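PhiAB6 tailspike (PDB 5JS4) forms a trimeric beta-helical phage tailspike that probably binds and fragments the exopolysaccharide of the host Acinetobacter baumannii. Local coordinates at residues G349-F354 against N371-I376; I367-F372 against A390-S395; Y394-G399 against L422-A427; H426-D431 against G449-R454; I442-M447 against F464-L469. One frame throughout, in Å; residues are numbered along the deposited sequence.

Interaction 1: G349-F354 against N371-I376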
# COMPACT_ATOMS: atom_id res chain seq x y z
N GLY A 349 39.05 -1.64 4.75
CA GLY A 349 39.63 -2.95 5.02
C GLY A 349 39.78 -3.32 6.49
O GLY A 349 40.23 -4.42 6.81
N LYS A 350 39.39 -2.41 7.39
CA LYS A 350 39.57 -2.62 8.83
C LYS A 350 38.32 -3.17 9.52
O LYS A 350 38.34 -3.41 10.73
CB LYS A 350 40.00 -1.31 9.50
CG LYS A 350 41.30 -0.72 8.95
CD LYS A 350 42.48 -1.67 9.18
CE LYS A 350 43.79 -1.03 8.77
NZ LYS A 350 44.93 -1.99 8.91
N GLN A 351 37.25 -3.36 8.76
CA GLN A 351 36.01 -3.96 9.27
C GLN A 351 35.52 -3.29 10.55
O GLN A 351 35.29 -3.94 11.57
CB GLN A 351 36.19 -5.47 9.48
CG GLN A 351 36.50 -6.22 8.19
CD GLN A 351 36.30 -7.72 8.31
OE1 GLN A 351 35.64 -8.21 9.23
NE2 GLN A 351 36.86 -8.47 7.37
N VAL A 352 35.39 -1.97 10.49
CA VAL A 352 34.85 -1.20 11.60
C VAL A 352 33.37 -0.96 11.33
O VAL A 352 33.01 -0.37 10.31
CB VAL A 352 35.58 0.15 11.77
CG1 VAL A 352 35.02 0.91 12.96
CG2 VAL A 352 37.08 -0.07 11.94
N SER A 353 32.51 -1.45 12.22
CA SER A 353 31.06 -1.25 12.10
C SER A 353 30.64 -0.11 13.02
O SER A 353 31.38 0.25 13.93
CB SER A 353 30.33 -2.55 12.43
OG SER A 353 30.58 -3.53 11.43
N PHE A 354 29.46 0.47 12.79
CA PHE A 354 29.09 1.68 13.53
C PHE A 354 28.41 1.42 14.87
O PHE A 354 28.95 1.82 15.91
CB PHE A 354 28.23 2.65 12.70
CG PHE A 354 27.78 3.86 13.47
CD1 PHE A 354 28.71 4.64 14.15
CD2 PHE A 354 26.44 4.22 13.53
CE1 PHE A 354 28.32 5.75 14.87
CE2 PHE A 354 26.04 5.34 14.25
CZ PHE A 354 26.98 6.10 14.92
N ASN A 371 30.43 5.21 5.13
CA ASN A 371 31.44 4.15 5.27
C ASN A 371 31.01 3.14 6.34
O ASN A 371 29.82 2.89 6.50
CB ASN A 371 32.85 4.73 5.51
CG ASN A 371 33.28 5.69 4.41
OD1 ASN A 371 33.04 5.44 3.23
ND2 ASN A 371 33.91 6.79 4.79
N PHE A 372 31.98 2.58 7.08
CA PHE A 372 31.77 1.44 7.99
C PHE A 372 31.59 0.13 7.23
O PHE A 372 31.30 0.11 6.03
CB PHE A 372 30.58 1.64 8.94
CG PHE A 372 30.73 2.80 9.89
CD1 PHE A 372 31.48 2.67 11.05
CD2 PHE A 372 30.10 4.01 9.64
CE1 PHE A 372 31.62 3.73 11.93
CE2 PHE A 372 30.23 5.07 10.52
CZ PHE A 372 30.99 4.93 11.66
N TYR A 373 31.77 -0.97 7.95
CA TYR A 373 31.63 -2.32 7.40
C TYR A 373 30.15 -2.68 7.40
O TYR A 373 29.52 -2.75 6.34
CB TYR A 373 32.47 -3.29 8.23
CG TYR A 373 32.55 -4.70 7.70
CD1 TYR A 373 33.32 -4.99 6.58
CD2 TYR A 373 31.88 -5.74 8.33
CE1 TYR A 373 33.40 -6.29 6.09
CE2 TYR A 373 31.95 -7.04 7.85
CZ TYR A 373 32.72 -7.31 6.73
OH TYR A 373 32.80 -8.59 6.25
N ASN A 374 29.60 -2.90 8.59
CA ASN A 374 28.16 -2.91 8.80
C ASN A 374 27.80 -1.59 9.46
O ASN A 374 28.42 -1.20 10.44
CB ASN A 374 27.73 -4.08 9.71
CG ASN A 374 28.05 -5.43 9.11
OD1 ASN A 374 28.56 -6.32 9.79
ND2 ASN A 374 27.73 -5.61 7.83
N GLN A 375 26.81 -0.89 8.91
CA GLN A 375 26.45 0.41 9.47
C GLN A 375 25.54 0.22 10.69
O GLN A 375 25.88 0.67 11.78
CB GLN A 375 25.85 1.31 8.39
CG GLN A 375 26.93 1.79 7.42
CD GLN A 375 26.40 2.53 6.22
OE1 GLN A 375 25.30 2.24 5.73
NE2 GLN A 375 27.18 3.47 5.70
N ILE A 376 24.43 -0.48 10.51
CA ILE A 376 23.55 -0.83 11.61
C ILE A 376 23.68 -2.33 11.88
O ILE A 376 23.40 -3.14 11.01
CB ILE A 376 22.08 -0.49 11.29
CG1 ILE A 376 21.92 1.01 11.00
CG2 ILE A 376 21.17 -0.94 12.43
CD1 ILE A 376 22.08 1.92 12.20

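Interaction 2: I367-F372 against A390-S395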
# COMPACT_ATOMS: atom_id res chain seq x y z
N ILE A 367 18.82 9.67 9.99
CA ILE A 367 20.25 9.42 10.14
C ILE A 367 20.95 9.41 8.78
O ILE A 367 20.35 9.10 7.75
CB ILE A 367 20.55 8.12 10.91
CG1 ILE A 367 20.09 6.87 10.13
CG2 ILE A 367 19.91 8.17 12.29
CD1 ILE A 367 20.56 5.56 10.74
N THR A 368 22.23 9.75 8.82
CA THR A 368 23.12 9.67 7.68
C THR A 368 24.38 8.95 8.14
O THR A 368 25.06 9.44 9.04
CB THR A 368 23.47 11.07 7.14
OG1 THR A 368 22.26 11.75 6.81
CG2 THR A 368 24.35 10.98 5.91
N LEU A 369 24.67 7.80 7.53
CA LEU A 369 25.83 7.00 7.89
C LEU A 369 26.72 6.81 6.68
O LEU A 369 26.23 6.51 5.59
CB LEU A 369 25.42 5.64 8.45
CG LEU A 369 24.49 5.68 9.68
CD1 LEU A 369 24.16 4.27 10.13
CD2 LEU A 369 25.10 6.47 10.83
N ILE A 370 28.02 7.00 6.88
CA ILE A 370 29.00 7.06 5.79
C ILE A 370 30.17 6.11 6.08
O ILE A 370 30.82 6.22 7.12
CB ILE A 370 29.52 8.49 5.58
CG1 ILE A 370 28.37 9.50 5.51
CG2 ILE A 370 30.36 8.58 4.31
CD1 ILE A 370 28.00 10.14 6.83
N ASN A 371 30.43 5.21 5.13
CA ASN A 371 31.44 4.15 5.27
C ASN A 371 31.01 3.14 6.34
O ASN A 371 29.82 2.89 6.50
CB ASN A 371 32.85 4.73 5.51
CG ASN A 371 33.28 5.69 4.41
OD1 ASN A 371 33.04 5.44 3.23
ND2 ASN A 371 33.91 6.79 4.79
N PHE A 372 31.98 2.58 7.08
CA PHE A 372 31.77 1.44 7.99
C PHE A 372 31.59 0.13 7.23
O PHE A 372 31.30 0.11 6.03
CB PHE A 372 30.58 1.64 8.94
CG PHE A 372 30.73 2.80 9.89
CD1 PHE A 372 31.48 2.67 11.05
CD2 PHE A 372 30.10 4.01 9.64
CE1 PHE A 372 31.62 3.73 11.93
CE2 PHE A 372 30.23 5.07 10.52
CZ PHE A 372 30.99 4.93 11.66
N ALA A 390 16.76 7.39 6.23
CA ALA A 390 18.18 7.13 6.42
C ALA A 390 18.90 7.19 5.10
O ALA A 390 18.43 6.64 4.10
CB ALA A 390 18.37 5.77 7.06
N TRP A 391 20.05 7.87 5.10
CA TRP A 391 20.94 7.91 3.95
C TRP A 391 22.18 7.11 4.33
O TRP A 391 22.96 7.52 5.18
CB TRP A 391 21.26 9.36 3.56
CG TRP A 391 20.00 10.13 3.25
CD1 TRP A 391 18.87 9.64 2.65
CD2 TRP A 391 19.73 11.51 3.53
NE1 TRP A 391 17.92 10.62 2.55
CE2 TRP A 391 18.42 11.78 3.07
CE3 TRP A 391 20.47 12.55 4.11
CZ2 TRP A 391 17.83 13.04 3.19
CZ3 TRP A 391 19.88 13.80 4.23
CH2 TRP A 391 18.58 14.04 3.77
N LEU A 392 22.30 5.93 3.72
CA LEU A 392 23.30 4.94 4.11
C LEU A 392 24.27 4.74 2.95
O LEU A 392 23.99 3.99 2.01
CB LEU A 392 22.60 3.63 4.49
CG LEU A 392 21.58 3.73 5.64
CD1 LEU A 392 20.96 2.38 5.93
CD2 LEU A 392 22.21 4.31 6.89
N TYR A 393 25.41 5.42 3.03
CA TYR A 393 26.34 5.52 1.91
C TYR A 393 27.65 4.79 2.19
O TYR A 393 28.21 4.88 3.28
CB TYR A 393 26.64 6.99 1.61
CG TYR A 393 25.60 7.74 0.79
CD1 TYR A 393 24.24 7.67 1.09
CD2 TYR A 393 25.99 8.56 -0.28
CE1 TYR A 393 23.31 8.37 0.35
CE2 TYR A 393 25.06 9.27 -1.02
CZ TYR A 393 23.72 9.17 -0.70
OH TYR A 393 22.78 9.86 -1.43
N TYR A 394 28.14 4.08 1.18
CA TYR A 394 29.50 3.53 1.14
C TYR A 394 29.81 2.42 2.15
O TYR A 394 30.99 2.19 2.45
CB TYR A 394 30.57 4.64 1.29
CG TYR A 394 30.29 5.94 0.55
CD1 TYR A 394 29.70 5.96 -0.71
CD2 TYR A 394 30.65 7.16 1.12
CE1 TYR A 394 29.46 7.15 -1.37
CE2 TYR A 394 30.42 8.36 0.47
CZ TYR A 394 29.83 8.35 -0.78
OH TYR A 394 29.59 9.55 -1.42
N SER A 395 28.80 1.71 2.65
CA SER A 395 29.07 0.56 3.52
C SER A 395 29.89 -0.48 2.76
O SER A 395 29.74 -0.63 1.55
CB SER A 395 27.78 -0.07 4.06
OG SER A 395 26.96 -0.55 3.02
O HOH W 1 33.81 2.65 2.57

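Interaction 3: Y394-G399 against L422-A427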
# COMPACT_ATOMS: atom_id res chain seq x y z
N TYR A 394 28.14 4.08 1.18
CA TYR A 394 29.50 3.53 1.14
C TYR A 394 29.81 2.42 2.15
O TYR A 394 30.99 2.19 2.45
CB TYR A 394 30.57 4.64 1.29
CG TYR A 394 30.29 5.94 0.55
CD1 TYR A 394 29.70 5.96 -0.71
CD2 TYR A 394 30.65 7.16 1.12
CE1 TYR A 394 29.46 7.15 -1.37
CE2 TYR A 394 30.42 8.36 0.47
CZ TYR A 394 29.83 8.35 -0.78
OH TYR A 394 29.59 9.55 -1.42
N SER A 395 28.80 1.71 2.65
CA SER A 395 29.07 0.56 3.52
C SER A 395 29.89 -0.48 2.76
O SER A 395 29.74 -0.63 1.55
CB SER A 395 27.78 -0.07 4.06
OG SER A 395 26.96 -0.55 3.02
N GLN A 396 30.76 -1.18 3.48
CA GLN A 396 31.64 -2.16 2.84
C GLN A 396 31.02 -3.56 2.80
O GLN A 396 31.37 -4.36 1.94
CB GLN A 396 32.99 -2.18 3.57
CG GLN A 396 33.76 -0.88 3.42
CD GLN A 396 34.35 -0.37 4.72
OE1 GLN A 396 34.50 -1.12 5.69
NE2 GLN A 396 34.69 0.92 4.75
N ASN A 397 30.10 -3.84 3.72
CA ASN A 397 29.44 -5.14 3.79
C ASN A 397 27.92 -5.03 3.72
O ASN A 397 27.28 -5.69 2.90
CB ASN A 397 29.85 -5.87 5.06
CG ASN A 397 29.28 -7.28 5.14
OD1 ASN A 397 28.48 -7.59 6.02
ND2 ASN A 397 29.68 -8.13 4.21
N ALA A 398 27.35 -4.21 4.60
CA ALA A 398 25.90 -4.03 4.64
C ALA A 398 25.50 -2.72 5.31
O ALA A 398 26.18 -2.24 6.22
CB ALA A 398 25.25 -5.20 5.38
N GLY A 399 24.40 -2.14 4.84
CA GLY A 399 23.81 -1.00 5.52
C GLY A 399 23.21 -1.44 6.85
O GLY A 399 23.41 -0.80 7.88
N LEU A 422 26.20 3.32 -3.20
CA LEU A 422 27.63 3.04 -3.39
C LEU A 422 28.26 2.14 -2.32
O LEU A 422 29.42 2.32 -1.94
CB LEU A 422 28.41 4.36 -3.57
CG LEU A 422 28.28 4.97 -4.97
CD1 LEU A 422 28.73 6.42 -4.98
CD2 LEU A 422 29.06 4.16 -6.00
N GLY A 423 27.48 1.17 -1.85
CA GLY A 423 27.98 0.15 -0.94
C GLY A 423 28.68 -0.97 -1.70
O GLY A 423 28.25 -1.35 -2.79
N ASP A 424 29.75 -1.50 -1.12
CA ASP A 424 30.51 -2.60 -1.72
C ASP A 424 29.79 -3.94 -1.58
O ASP A 424 30.13 -4.90 -2.27
CB ASP A 424 31.89 -2.74 -1.08
CG ASP A 424 32.72 -1.48 -1.21
OD1 ASP A 424 32.76 -0.89 -2.31
OD2 ASP A 424 33.35 -1.09 -0.20
N GLY A 425 28.82 -4.01 -0.67
CA GLY A 425 28.08 -5.24 -0.41
C GLY A 425 26.59 -5.06 -0.63
O GLY A 425 26.17 -4.50 -1.64
N HIS A 426 25.80 -5.52 0.34
CA HIS A 426 24.34 -5.47 0.26
C HIS A 426 23.76 -4.25 0.97
O HIS A 426 24.43 -3.60 1.77
CB HIS A 426 23.74 -6.73 0.88
CG HIS A 426 23.83 -7.94 -0.00
ND1 HIS A 426 25.01 -8.59 -0.26
CD2 HIS A 426 22.87 -8.62 -0.68
CE1 HIS A 426 24.79 -9.61 -1.06
NE2 HIS A 426 23.50 -9.65 -1.33
N ALA A 427 22.50 -3.96 0.68
CA ALA A 427 21.75 -2.98 1.45
C ALA A 427 21.45 -3.56 2.83
O ALA A 427 21.78 -2.95 3.85
CB ALA A 427 20.47 -2.61 0.74
O HOH W 2 32.57 1.60 0.08
O HOH W 3 27.15 -2.60 1.22
O HOH W 4 31.42 -6.65 0.36
O HOH W 5 27.69 -8.23 1.26

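Interaction 4: H426-D431 against G449-R454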
# COMPACT_ATOMS: atom_id res chain seq x y z
N HIS A 426 25.80 -5.52 0.34
CA HIS A 426 24.34 -5.47 0.26
C HIS A 426 23.76 -4.25 0.97
O HIS A 426 24.43 -3.60 1.77
CB HIS A 426 23.74 -6.73 0.88
CG HIS A 426 23.83 -7.94 -0.00
ND1 HIS A 426 25.01 -8.59 -0.26
CD2 HIS A 426 22.87 -8.62 -0.68
CE1 HIS A 426 24.79 -9.61 -1.06
NE2 HIS A 426 23.50 -9.65 -1.33
N ALA A 427 22.50 -3.96 0.68
CA ALA A 427 21.75 -2.98 1.45
C ALA A 427 21.45 -3.56 2.83
O ALA A 427 21.78 -2.95 3.85
CB ALA A 427 20.47 -2.61 0.74
N MET A 428 20.82 -4.73 2.84
CA MET A 428 20.44 -5.41 4.08
C MET A 428 20.76 -6.90 4.00
O MET A 428 20.49 -7.54 2.99
CB MET A 428 18.95 -5.24 4.36
CG MET A 428 18.49 -3.80 4.43
SD MET A 428 16.74 -3.64 4.83
CE MET A 428 16.71 -4.16 6.54
N ILE A 429 21.33 -7.44 5.08
CA ILE A 429 21.59 -8.87 5.19
C ILE A 429 20.96 -9.42 6.46
O ILE A 429 21.31 -9.00 7.57
CB ILE A 429 23.10 -9.18 5.21
CG1 ILE A 429 23.77 -8.70 3.92
CG2 ILE A 429 23.33 -10.69 5.38
CD1 ILE A 429 25.28 -8.77 3.94
N PHE A 430 20.02 -10.34 6.28
CA PHE A 430 19.50 -11.17 7.35
C PHE A 430 20.07 -12.56 7.15
O PHE A 430 19.80 -13.20 6.14
CB PHE A 430 17.97 -11.25 7.28
CG PHE A 430 17.28 -9.93 7.50
CD1 PHE A 430 16.92 -9.53 8.78
CD2 PHE A 430 16.97 -9.09 6.44
CE1 PHE A 430 16.27 -8.32 9.00
CE2 PHE A 430 16.33 -7.89 6.64
CZ PHE A 430 15.98 -7.50 7.93
N ASP A 431 20.88 -13.04 8.10
CA ASP A 431 21.44 -14.40 7.98
C ASP A 431 20.35 -15.46 8.07
O ASP A 431 20.52 -16.57 7.57
CB ASP A 431 22.50 -14.66 9.05
CG ASP A 431 23.81 -13.94 8.78
OD1 ASP A 431 24.02 -13.43 7.65
OD2 ASP A 431 24.64 -13.88 9.70
N GLY A 449 24.32 -5.52 -3.98
CA GLY A 449 23.30 -6.43 -3.49
C GLY A 449 22.16 -5.64 -2.88
O GLY A 449 22.37 -4.51 -2.43
N GLY A 450 20.97 -6.23 -2.87
CA GLY A 450 19.79 -5.58 -2.30
C GLY A 450 19.53 -6.08 -0.90
O GLY A 450 20.39 -5.94 -0.02
N ILE A 451 18.34 -6.63 -0.68
CA ILE A 451 17.98 -7.26 0.58
C ILE A 451 18.18 -8.76 0.43
O ILE A 451 17.61 -9.38 -0.47
CB ILE A 451 16.51 -6.98 0.95
CG1 ILE A 451 16.33 -5.48 1.24
CG2 ILE A 451 16.07 -7.81 2.15
CD1 ILE A 451 14.90 -5.01 1.20
N LYS A 452 18.99 -9.34 1.31
CA LYS A 452 19.26 -10.77 1.33
C LYS A 452 18.77 -11.36 2.64
O LYS A 452 18.97 -10.78 3.71
CB LYS A 452 20.75 -11.04 1.15
CG LYS A 452 21.12 -12.51 1.04
CD LYS A 452 22.62 -12.69 0.91
CE LYS A 452 22.99 -14.16 0.82
NZ LYS A 452 24.45 -14.35 0.62
N ALA A 453 18.11 -12.51 2.55
CA ALA A 453 17.61 -13.23 3.73
C ALA A 453 17.50 -14.71 3.42
O ALA A 453 17.45 -15.11 2.26
CB ALA A 453 16.25 -12.67 4.14
N ARG A 454 17.49 -15.53 4.47
CA ARG A 454 17.24 -16.97 4.32
C ARG A 454 15.77 -17.25 4.03
O ARG A 454 15.45 -18.06 3.16
CB ARG A 454 17.67 -17.73 5.57
CG ARG A 454 17.65 -19.24 5.41
CD ARG A 454 18.24 -19.93 6.62
NE ARG A 454 17.40 -19.79 7.80
CZ ARG A 454 17.71 -20.24 9.01
NH1 ARG A 454 18.86 -20.87 9.23
NH2 ARG A 454 16.86 -20.05 10.02

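Interaction 5: I442-M447 against F464-L469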
# COMPACT_ATOMS: atom_id res chain seq x y z
N ILE A 442 12.42 2.59 -0.85
CA ILE A 442 13.82 2.29 -0.67
C ILE A 442 14.53 2.47 -2.02
O ILE A 442 13.96 2.18 -3.08
CB ILE A 442 13.99 0.86 -0.12
CG1 ILE A 442 13.56 0.85 1.36
CG2 ILE A 442 15.43 0.36 -0.26
CD1 ILE A 442 13.44 -0.53 1.97
N ILE A 443 15.76 2.96 -1.95
CA ILE A 443 16.58 3.21 -3.13
C ILE A 443 17.86 2.39 -2.99
O ILE A 443 18.52 2.44 -1.95
CB ILE A 443 16.96 4.70 -3.26
CG1 ILE A 443 15.72 5.60 -3.17
CG2 ILE A 443 17.71 4.95 -4.56
CD1 ILE A 443 16.05 7.06 -2.97
N PHE A 444 18.18 1.61 -4.03
CA PHE A 444 19.49 0.98 -4.17
C PHE A 444 20.18 1.66 -5.34
O PHE A 444 19.78 1.48 -6.48
CB PHE A 444 19.40 -0.51 -4.50
CG PHE A 444 18.64 -1.35 -3.51
CD1 PHE A 444 18.61 -1.05 -2.15
CD2 PHE A 444 17.97 -2.49 -3.94
CE1 PHE A 444 17.92 -1.85 -1.26
CE2 PHE A 444 17.28 -3.29 -3.06
CZ PHE A 444 17.25 -2.97 -1.72
N GLU A 445 21.22 2.45 -5.06
CA GLU A 445 21.99 3.10 -6.12
C GLU A 445 23.44 2.63 -6.07
O GLU A 445 24.14 2.88 -5.10
CB GLU A 445 21.91 4.62 -6.01
CG GLU A 445 22.61 5.34 -7.16
CD GLU A 445 22.39 6.84 -7.16
OE1 GLU A 445 21.29 7.30 -6.78
OE2 GLU A 445 23.33 7.57 -7.56
N SER A 446 23.87 1.95 -7.13
CA SER A 446 25.24 1.43 -7.22
C SER A 446 25.64 0.62 -5.98
O SER A 446 26.68 0.87 -5.38
CB SER A 446 26.22 2.58 -7.48
OG SER A 446 25.91 3.24 -8.69
N MET A 447 24.79 -0.33 -5.61
CA MET A 447 25.11 -1.30 -4.56
C MET A 447 25.59 -2.58 -5.24
O MET A 447 25.52 -2.70 -6.46
CB MET A 447 23.88 -1.61 -3.71
CG MET A 447 23.26 -0.40 -3.01
SD MET A 447 24.29 0.31 -1.71
CE MET A 447 24.34 -1.03 -0.52
N PHE A 464 10.45 0.36 -4.72
CA PHE A 464 11.91 0.26 -4.74
C PHE A 464 12.41 0.91 -6.02
O PHE A 464 11.83 0.71 -7.09
CB PHE A 464 12.37 -1.20 -4.70
CG PHE A 464 12.37 -1.81 -3.33
CD1 PHE A 464 11.18 -2.08 -2.68
CD2 PHE A 464 13.56 -2.11 -2.68
CE1 PHE A 464 11.17 -2.64 -1.42
CE2 PHE A 464 13.56 -2.67 -1.41
CZ PHE A 464 12.36 -2.94 -0.78
N TRP A 465 13.49 1.67 -5.91
CA TRP A 465 14.18 2.24 -7.06
C TRP A 465 15.59 1.67 -7.07
O TRP A 465 16.40 2.01 -6.22
CB TRP A 465 14.21 3.77 -6.97
CG TRP A 465 14.73 4.42 -8.22
CD1 TRP A 465 16.04 4.59 -8.56
CD2 TRP A 465 13.96 4.97 -9.29
NE1 TRP A 465 16.13 5.21 -9.78
CE2 TRP A 465 14.87 5.46 -10.25
CE3 TRP A 465 12.59 5.10 -9.53
CZ2 TRP A 465 14.45 6.07 -11.43
CZ3 TRP A 465 12.17 5.71 -10.71
CH2 TRP A 465 13.10 6.19 -11.64
N CYS A 466 15.85 0.78 -8.02
CA CYS A 466 17.12 0.06 -8.08
C CYS A 466 17.87 0.49 -9.33
O CYS A 466 17.47 0.14 -10.44
CB CYS A 466 16.88 -1.45 -8.08
SG CYS A 466 15.70 -2.01 -6.82
N GLU A 467 18.95 1.24 -9.14
CA GLU A 467 19.67 1.84 -10.26
C GLU A 467 21.18 1.62 -10.15
O GLU A 467 21.85 2.22 -9.30
CB GLU A 467 19.36 3.34 -10.35
CG GLU A 467 20.01 4.03 -11.54
CD GLU A 467 19.43 5.41 -11.83
OE1 GLU A 467 18.66 5.93 -11.01
OE2 GLU A 467 19.77 5.98 -12.90
N ASN A 468 21.68 0.74 -11.01
CA ASN A 468 23.11 0.46 -11.18
C ASN A 468 23.72 -0.37 -10.06
O ASN A 468 23.25 -0.38 -8.92
CB ASN A 468 23.92 1.74 -11.40
CG ASN A 468 23.44 2.53 -12.60
OD1 ASN A 468 22.94 1.97 -13.58
ND2 ASN A 468 23.58 3.85 -12.54
N LEU A 469 24.80 -1.08 -10.42
CA LEU A 469 25.54 -1.91 -9.49
C LEU A 469 26.97 -1.38 -9.42
O LEU A 469 27.49 -0.87 -10.41
CB LEU A 469 25.52 -3.36 -9.95
CG LEU A 469 24.13 -4.00 -10.05
CD1 LEU A 469 24.16 -5.24 -10.93
CD2 LEU A 469 23.59 -4.34 -8.67
O HOH W 6 18.73 6.64 -7.94
O HOH W 7 27.74 2.43 -10.52

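Interaction 1: G349-F354 against N371-I376
Y373 and F372 of N371-I376 meet Q351, S353 and F354 on the adjacent coil of a right-handed parallel beta-helix, where successive coils enter neighbouring strands of one parallel sheet. Three hydrogen bonds join the coils. The amide of Y373 gives a short bond to V352 O, N to O 2.7 Å, from above the carbonyl plane. F354 N donates to N374 O at 3.1 Å. The third uses a side chain: N374 N donates to S353 OG, also 3.1 Å away. This bond ends on a side-chain hydroxyl, not on a backbone carbonyl.

Two aromatic contacts flank these bonds. Toward the surface, the Q351 side chain runs alongside Y373, its amide plane only 6° from the ring plane. Q351 CG lies over the ring toward its rim, 3.7 Å from Y373 CE1. On the inner side the F354 and F372 rings meet obliquely, with planes 47° apart. F354 also packs on L369, and on F330 of the preceding coil. Its CG stands anti to the backbone N (chi1 177°), which carries the ring alongside F372, and F354 CD1 meets F372 CZ at 3.4 Å. F354 CB sits 3.5 Å from the centroid of the F372 ring, almost on its normal.

Interaction 2: I367-F372 against A390-S395
L369 and L392 lie side by side in the tightly packed part of this contact, pointing the same way into the beta-helix interior. L392 CD2 touches L369 CD1 at 3.8 Å. I367 CG1 rests on A390 CB at 3.7 Å on the same face. The strand axes run parallel, at 3°, and four backbone hydrogen bonds bind them, among them Y393 N to L369 O at 2.9 Å. The other face carries T368, I370, W391 and Y393. There T368 OG1 sits 3.3 Å from W391 CE3, while its hydrogen bond goes to G303 O. I370 CG2 packs on Y394 CD2 at 3.5 Å.

The end at N371 and Y394 is partly exposed and wetter. N371 OD1 comes at the edge of the Y394 ring, 3.2 Å from Y394 CB. A water lies close to both N371 OD1 and Y394 O. I370, N371 and Y394 line a pocket. N371 ND2 hydrogen-bonds to C344 O and to a malonic acid there, which probably came from the crystallisation liquor.

Strand 340-345 flanks the pair on one side and strand 413-421 on the other. Q375 and I376 of strand 374-379 cover L369 inside. Outside, Y393 OH hydrogen-bonds to Y360 OH of the second subunit.

Interaction 3: Y394-G399 against L422-A427
Two successive corners of the beta-helix stack here, and Y394 meets L422 at their start. L422 CB approaches the edge of the Y394 ring, 3.5 Å from Y394 CD1, with the two side chains pointing the same way. Y394 CA also sets its hydrogen against L422 O, at 3.3 Å. Y394 is also one of the residues round the bound malonic acid.

Next along the chain, D424 N donates to S395 O at 2.8 Å. The D424 carboxylate lies alongside the Q396 side chain, its plane 20° from that of the amide. D424 OD2 approaches Q396 CG at 3.6 Å, and D424 OD1 forms a salt bridge with K470. A water spans Y394 O and D424 OD2.

These turns lead from one sheet of the right-handed parallel beta-helix to the next, and each coil repeats the path of the one before. H426 N bonds to N397 O at 3.0 Å, from above the carbonyl plane. G425 CA comes within 3.4 Å of N397 O, in a CA-H...O contact. Another water is gripped by S395 OG, G425 N and H426 O. At the last corner G399 N makes only weak bonds, to A427 O and H426 O. The N397 side chain reaches back a coil, where N397 OD1 accepts a hydrogen bond from N374 ND2.

Interaction 4: H426-D431 against G449-R454
G449 opens its segment against the H426 ring. G449 CA packs closely on one face, 3.6 Å above the ring plane. G449 O accepts A427 N at 3.2 Å. G450 follows and presents its carbonyl to two amides. M428 N donates to G450 O at 3.1 Å in a nearly straight bond, whereas A427 N adds a weak one. The same oxygen lies at the edge of the H426 ring.

I451 turns inward beside M428, with I451 CG1 4.1 Å from M428 SD. K452 turns to the other face. Its CG is anti to the backbone N (chi1 -176°), and the extended chain beyond it runs past the imidazole, bringing K452 CD to 3.9 Å from H426 NE2. H426 NE2 hydrogen-bonds to E479 OE2. The K452 backbone makes two bonds: its N donates to M428 O, and its O accepts F430 N at 2.8 Å. A453 CB then meets F430 CB at 3.9 Å. R454 brings CB near D431 O, and its NE forms a salt bridge with D433.

In this parallel beta-helix sheet, strand 426-430 has strand 398-402 on its other side, and strand 451-453 is followed by 478-480. F439 and F444 of strand 438-447 pack across the interior against M428, A427 and I451.

Interaction 5: I442-M447 against F464-L469
F444 and F464 bury the most surface here, with I442 next. The F464 edge is directed at the face of F444 in an offset edge-to-face pair, planes at 64°. F464 CE2 touches F444 CZ at 3.7 Å. I442 covers one face of the F464 ring toward its rim, its CB 4.1 Å from the centroid. C466 SG flanks F444 obliquely, 3.7 Å from F444 CD2. W501 and W477 extend this aromatic cluster.

Beneath these side chains four backbone hydrogen bonds join the strands, from W465 N to I442 O up to S446 N to E467 O. The opposite face is more polar. W465 NE1 donates to E467 OE1 at 2.9 Å, in the indole plane but from above the carboxylate plane. A water donates to both E445 OE1 and E467 OE1, which may ease the closeness of two like charges. E445 OE1 is also hydrogen-bonded to Y419 OH. I443 and W465 pack on T412 of the second subunit. Apolar side chains of successive coils, packed in register as with I442 on F464 or diagonally as with F444, fill the interior of a parallel beta-helix.

All five contacts join adjacent coils of one beta-helix. Interactions 2 and 5 are regular strand pairs of one face, with aliphatic packing inside interaction 2 and an aromatic cluster inside interaction 5; both also reach the second subunit outside. Interactions 1, 3 and 4 approach or lie on another sheet, through strands 353-358, 374-379, 398-402, 426-430 and 451-453. Interactions 1 and 2 are buried; 3, 4 and 5 are partly buried. Interaction 3, at the corners, is the wettest, with three glycines and four bridging waters. Interactions 1 and 2 share N371 and F372, 2 and 3 share Y394 and S395. M447 of interaction 5 touches H426, which interactions 3 and 4 share along with A427.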